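Local coordinates for protein Phenylalanine/tyrosine ammonia-lyase (Rhodosporidium toruloides, PDB 1Y2M) that catalyses the non-oxidative deamination of L-phenylalanine and L-tyrosine to trans-cinnamate and p-coumarate, working as a homotetramer, at residues 530-535 with 667-672; 523-528 with 700-705. One frame throughout, in Å; residues are numbered along the deposited sequence.

Contact 1: 530-535 with 667-672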
loop_
_atom_site.group_PDB
_atom_site.type_symbol
_atom_site.label_atom_id
_atom_site.label_comp_id
_atom_site.label_asym_id
_atom_site.label_seq_id
_atom_site.Cartn_x
_atom_site.Cartn_y
_atom_site.Cartn_z
ATOM N N CYS B 530 -9.132 -9.448 28.181
ATOM C CA CYS B 530 -9.631 -10.825 27.936
ATOM C C CYS B 530 -8.811 -11.905 28.646
ATOM O O CYS B 530 -9.372 -12.834 29.261
ATOM C CB CYS B 530 -9.746 -11.132 26.490
ATOM S SG CYS B 530 -10.923 -10.148 25.562
ATOM N N VAL B 531 -7.485 -11.791 28.561
ATOM C CA VAL B 531 -6.631 -12.830 29.143
ATOM C C VAL B 531 -6.854 -12.920 30.639
ATOM O O VAL B 531 -6.760 -13.979 31.234
ATOM C CB VAL B 531 -5.121 -12.662 28.733
ATOM C CG1 VAL B 531 -4.444 -11.581 29.595
ATOM C CG2 VAL B 531 -4.368 -13.989 28.841
ATOM N N LEU B 532 -7.117 -11.792 31.296
ATOM C CA LEU B 532 -7.322 -11.825 32.749
ATOM C C LEU B 532 -8.636 -12.547 33.085
ATOM O O LEU B 532 -8.677 -13.327 34.036
ATOM C CB LEU B 532 -7.357 -10.407 33.326
ATOM C CG LEU B 532 -6.066 -9.652 33.108
ATOM C CD1 LEU B 532 -6.261 -8.215 33.482
ATOM C CD2 LEU B 532 -4.855 -10.293 33.849
ATOM N N GLN B 533 -9.675 -12.291 32.288
ATOM C CA GLN B 533 -10.923 -13.063 32.439
ATOM C C GLN B 533 -10.669 -14.527 32.242
ATOM O O GLN B 533 -11.124 -15.355 33.057
ATOM C CB GLN B 533 -11.988 -12.613 31.472
ATOM C CG GLN B 533 -13.300 -13.408 31.627
ATOM C CD GLN B 533 -14.271 -12.885 32.686
ATOM O OE1 GLN B 533 -13.965 -12.010 33.513
ATOM N NE2 GLN B 533 -15.477 -13.479 32.683
ATOM N N ALA B 534 -9.933 -14.874 31.184
ATOM C CA ALA B 534 -9.632 -16.285 30.911
ATOM C C ALA B 534 -8.862 -16.919 32.068
ATOM O O ALA B 534 -9.130 -18.045 32.485
ATOM C CB ALA B 534 -8.834 -16.396 29.621
ATOM N N ILE B 535 -7.899 -16.167 32.620
ATOM C CA ILE B 535 -7.093 -16.647 33.771
ATOM C C ILE B 535 -7.996 -16.968 34.983
ATOM O O ILE B 535 -7.863 -17.965 35.633
ATOM C CB ILE B 535 -6.016 -15.627 34.144
ATOM C CG1 ILE B 535 -4.867 -15.772 33.142
ATOM C CG2 ILE B 535 -5.530 -15.813 35.517
ATOM C CD1 ILE B 535 -3.882 -14.623 33.105
ATOM N N ALA B 667 -2.384 -8.247 39.188
ATOM C CA ALA B 667 -2.671 -7.367 40.327
ATOM C C ALA B 667 -2.784 -5.921 39.890
ATOM O O ALA B 667 -3.648 -5.206 40.349
ATOM C CB ALA B 667 -1.608 -7.520 41.420
ATOM N N PHE B 668 -1.925 -5.490 38.970
ATOM C CA PHE B 668 -1.999 -4.097 38.516
ATOM C C PHE B 668 -3.350 -3.768 37.936
ATOM O O PHE B 668 -3.955 -2.749 38.251
ATOM C CB PHE B 668 -0.926 -3.838 37.464
ATOM C CG PHE B 668 -0.973 -2.462 36.870
ATOM C CD1 PHE B 668 -0.685 -1.338 37.660
ATOM C CD2 PHE B 668 -1.300 -2.281 35.516
ATOM C CE1 PHE B 668 -0.727 -0.042 37.115
ATOM C CE2 PHE B 668 -1.334 -1.011 34.980
ATOM C CZ PHE B 668 -1.033 0.115 35.773
ATOM N N VAL B 669 -3.853 -4.647 37.070
ATOM C CA VAL B 669 -5.106 -4.358 36.382
ATOM C C VAL B 669 -6.304 -4.567 37.329
ATOM O O VAL B 669 -7.218 -3.722 37.417
ATOM C CB VAL B 669 -5.252 -5.202 35.120
ATOM C CG1 VAL B 669 -6.601 -4.952 34.515
ATOM C CG2 VAL B 669 -4.204 -4.817 34.135
ATOM N N ARG B 670 -6.322 -5.674 38.050
ATOM C CA ARG B 670 -7.440 -6.033 38.872
ATOM C C ARG B 670 -7.572 -5.104 40.090
ATOM O O ARG B 670 -8.688 -4.754 40.502
ATOM C CB ARG B 670 -7.289 -7.510 39.305
ATOM C CG ARG B 670 -7.656 -8.539 38.234
ATOM C CD ARG B 670 -9.153 -8.839 38.278
ATOM N NE ARG B 670 -9.524 -9.883 37.313
ATOM C CZ ARG B 670 -9.839 -9.669 36.059
ATOM N NH1 ARG B 670 -9.813 -8.452 35.545
ATOM N NH2 ARG B 670 -10.207 -10.685 35.299
ATOM N N GLU B 671 -6.441 -4.734 40.690
ATOM C CA GLU B 671 -6.435 -3.931 41.903
ATOM C C GLU B 671 -6.168 -2.480 41.618
ATOM O O GLU B 671 -7.011 -1.635 41.930
ATOM C CB GLU B 671 -5.415 -4.445 42.890
ATOM C CG GLU B 671 -5.605 -5.877 43.280
ATOM C CD GLU B 671 -7.037 -6.290 43.565
ATOM O OE1 GLU B 671 -7.794 -5.537 44.207
ATOM O OE2 GLU B 671 -7.399 -7.427 43.181
ATOM N N GLU B 672 -5.023 -2.123 41.034
ATOM C CA GLU B 672 -4.739 -0.699 40.877
ATOM C C GLU B 672 -5.657 -0.009 39.893
ATOM O O GLU B 672 -6.101 1.125 40.145
ATOM C CB GLU B 672 -3.299 -0.429 40.457
ATOM C CG GLU B 672 -2.284 -0.683 41.545
ATOM C CD GLU B 672 -0.874 -0.220 41.165
ATOM O OE1 GLU B 672 -0.657 1.006 40.969
ATOM O OE2 GLU B 672 0.036 -1.073 41.099
#
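Arg670 NH2 forms a salt bridge with Asp536, one turn after Leu532 on the long helix, while Leu532 CB lies over one face of the guanidinium that carries it. The group sits where the long helix 506-560 of this mainly helical PAL/histidase fold is crossed by the short helix 662-672, almost at right angles (88°) and with the segment axes 11.2 Å apart. NH1 of Arg670 gives a hydrogen bond to the backbone oxygen of Val675. The buried charge thus has its counterion on the helix it reaches. The aliphatic CB of Leu532 is 3.5 Å from Arg670 NH2, and Gln533 CA meets the edge of the same flat group. The reach depends on a bend about the CB-CG bond of Arg670 (chi2 -87°), after which an extended chi3 carries the group over to the long helix.

Gln533 has its amide engaged away from the arginine: OE1 accepts from the backbone N of Arg678 and NE2 donates to Leu456 O. Its side chain lies about 12 Å from that of Lys468, a cinnamate-binding residue, which places the crossing outside the first shell of that residue. On the short helix, the final turn widens: Glu671 N bonds to Ala667 O at 2.9 Å, and Glu672 N makes a weak bond to the same oxygen. Beside the guanidinium, Leu532 and Val669 complete the packing, their side chains meeting at a slant and pressed tightly together, with Leu532 CD1 3.4 Å from Val669 CG1.

Contact 2: 523-528 with 700-705; sequences LLATHL and EAIKSG
Ile702 points its longer branch at Ala525, where CD1 meets both backbone N and CB, and that one meeting carries the contact. It joins two helices of the mainly helical PAL/histidase fold: the long helix 506-560 and the last turn of helix 691-703. CG1 of Ile702 stands beside its own backbone N (chi1 -66°) and the branch then runs on nearly extended (chi2 167°), which leaves CD1 as the leading atom. Ile702 CD1 sits against both N and CB of Ala525, 3.9 Å from each. The small alanine side chain is consistent with this close approach, and the nearest CA pair, Ala525 and Ile702, is 7.6 Å apart.

Leu524 and Leu528 also start out toward helix 691-703 but stand back from it. The nearest side-chain approach of Leu524 is its CB, 4.7 Å from Ile702 CD1. Leu292 of helix 273-303 touches both Leu524 and Ile702, so a third helix closes over the pair, and Ile698, one turn before Ile702, also packs on Ala525.

Polar groups work round the margin of this apolar spot. Lys703 NZ makes a salt bridge with Asp518, again on the long helix, whereas Glu700 OE1 is hydrogen-bonded to Ser145 OG of a second subunit, so the same turn of helix takes part in the tetramer. Gly705 is the first residue to leave helical backbone angles, with a positive phi (80°) that favours glycine, and there Gly705 N is hydrogen-bonded to Ile702 O at 3.0 Å.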
loop_
_atom_site.group_PDB
_atom_site.type_symbol
_atom_site.label_atom_id
_atom_site.label_comp_id
_atom_site.label_asym_id
_atom_site.label_seq_id
_atom_site.Cartn_x
_atom_site.Cartn_y
_atom_site.Cartn_z
ATOM N N LEU B 523 -5.770 -2.498 20.929
ATOM C CA LEU B 523 -5.735 -3.955 20.753
ATOM C C LEU B 523 -5.135 -4.634 21.972
ATOM O O LEU B 523 -5.661 -5.670 22.448
ATOM C CB LEU B 523 -4.963 -4.294 19.479
ATOM C CG LEU B 523 -4.798 -5.758 19.151
ATOM C CD1 LEU B 523 -6.046 -6.519 19.130
ATOM C CD2 LEU B 523 -3.939 -5.943 17.847
ATOM N N LEU B 524 -3.989 -4.129 22.437
ATOM C CA LEU B 524 -3.325 -4.811 23.547
ATOM C C LEU B 524 -4.111 -4.618 24.869
ATOM O O LEU B 524 -4.125 -5.509 25.731
ATOM C CB LEU B 524 -1.862 -4.389 23.678
ATOM C CG LEU B 524 -1.032 -4.792 22.458
ATOM C CD1 LEU B 524 0.433 -4.603 22.818
ATOM C CD2 LEU B 524 -1.259 -6.216 21.957
ATOM N N ALA B 525 -4.782 -3.472 25.023
ATOM C CA ALA B 525 -5.685 -3.258 26.203
ATOM C C ALA B 525 -6.816 -4.313 26.160
ATOM O O ALA B 525 -7.199 -4.866 27.156
ATOM C CB ALA B 525 -6.238 -1.894 26.233
ATOM N N THR B 526 -7.373 -4.499 24.988
ATOM C CA THR B 526 -8.411 -5.520 24.768
ATOM C C THR B 526 -7.930 -6.941 25.127
ATOM O O THR B 526 -8.595 -7.727 25.820
ATOM C CB THR B 526 -8.882 -5.429 23.307
ATOM O OG1 THR B 526 -9.528 -4.167 23.126
ATOM C CG2 THR B 526 -9.822 -6.548 22.878
ATOM N N HIS B 527 -6.780 -7.307 24.600
ATOM C CA HIS B 527 -6.202 -8.613 24.877
ATOM C C HIS B 527 -5.978 -8.766 26.384
ATOM O O HIS B 527 -6.240 -9.832 26.970
ATOM C CB HIS B 527 -4.915 -8.744 24.050
ATOM C CG HIS B 527 -4.272 -10.115 24.072
ATOM N ND1 HIS B 527 -3.134 -10.411 23.347
ATOM C CD2 HIS B 527 -4.604 -11.252 24.736
ATOM C CE1 HIS B 527 -2.808 -11.678 23.564
ATOM N NE2 HIS B 527 -3.669 -12.205 24.416
ATOM N N LEU B 528 -5.377 -7.776 27.017
ATOM C CA LEU B 528 -5.151 -7.854 28.463
ATOM C C LEU B 528 -6.457 -8.014 29.236
ATOM O O LEU B 528 -6.548 -8.865 30.130
ATOM C CB LEU B 528 -4.410 -6.602 28.941
ATOM C CG LEU B 528 -3.971 -6.513 30.403
ATOM C CD1 LEU B 528 -3.270 -7.792 30.866
ATOM C CD2 LEU B 528 -3.026 -5.300 30.583
ATOM N N GLU B 700 -6.014 3.594 28.968
ATOM C CA GLU B 700 -5.528 4.861 29.527
ATOM C C GLU B 700 -4.224 4.672 30.290
ATOM O O GLU B 700 -3.323 5.516 30.210
ATOM C CB GLU B 700 -6.605 5.523 30.374
ATOM C CG GLU B 700 -7.748 6.060 29.502
ATOM C CD GLU B 700 -8.921 6.684 30.254
ATOM O OE1 GLU B 700 -9.102 6.392 31.454
ATOM O OE2 GLU B 700 -9.671 7.496 29.642
ATOM N N ALA B 701 -4.108 3.549 30.999
ATOM C CA ALA B 701 -2.868 3.180 31.681
ATOM C C ALA B 701 -1.703 2.860 30.756
ATOM O O ALA B 701 -0.542 3.053 31.122
ATOM C CB ALA B 701 -3.123 2.022 32.639
ATOM N N ILE B 702 -1.998 2.385 29.553
ATOM C CA ILE B 702 -0.981 2.194 28.521
ATOM C C ILE B 702 -0.559 3.578 28.002
ATOM O O ILE B 702 0.608 3.934 27.993
ATOM C CB ILE B 702 -1.471 1.270 27.381
ATOM C CG1 ILE B 702 -1.694 -0.150 27.936
ATOM C CG2 ILE B 702 -0.461 1.245 26.257
ATOM C CD1 ILE B 702 -2.457 -1.044 26.987
ATOM N N LYS B 703 -1.526 4.375 27.587
ATOM C CA LYS B 703 -1.207 5.655 26.933
ATOM C C LYS B 703 -0.465 6.632 27.841
ATOM O O LYS B 703 0.443 7.355 27.382
ATOM C CB LYS B 703 -2.475 6.291 26.358
ATOM C CG LYS B 703 -3.176 5.566 25.259
ATOM C CD LYS B 703 -2.316 5.289 23.999
ATOM C CE LYS B 703 -1.856 6.536 23.246
ATOM N NZ LYS B 703 -2.966 7.373 22.785
ATOM N N SER B 704 -0.800 6.604 29.115
ATOM C CA SER B 704 -0.184 7.477 30.116
ATOM C C SER B 704 1.207 6.988 30.500
ATOM O O SER B 704 1.945 7.733 31.136
ATOM C CB SER B 704 -1.018 7.541 31.396
ATOM O OG SER B 704 -0.927 6.296 32.103
ATOM N N GLY B 705 1.541 5.745 30.170
ATOM C CA GLY B 705 2.799 5.119 30.579
ATOM C C GLY B 705 2.769 4.586 32.011
ATOM O O GLY B 705 3.801 4.074 32.506
#

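Followed from the N terminus, the chain reaches residues 523-528 first and then, a single residue later, 530-535, both on helix 506-560. It then runs through 131 residues, mostly helical and without a strand, before helix 662-672 returns to close contact 1. Further on, helix 691-703 comes back to close contact 2, so the loop of contact 1 is nested inside that of contact 2. The centres lie about 12 Å apart, and the two contacts touch: Val669 CG2 packs 3.8 Å from Leu528 CD2, and Phe668 lies against Ala701. Together they bring two short C-terminal helices against neighbouring parts of one long helix.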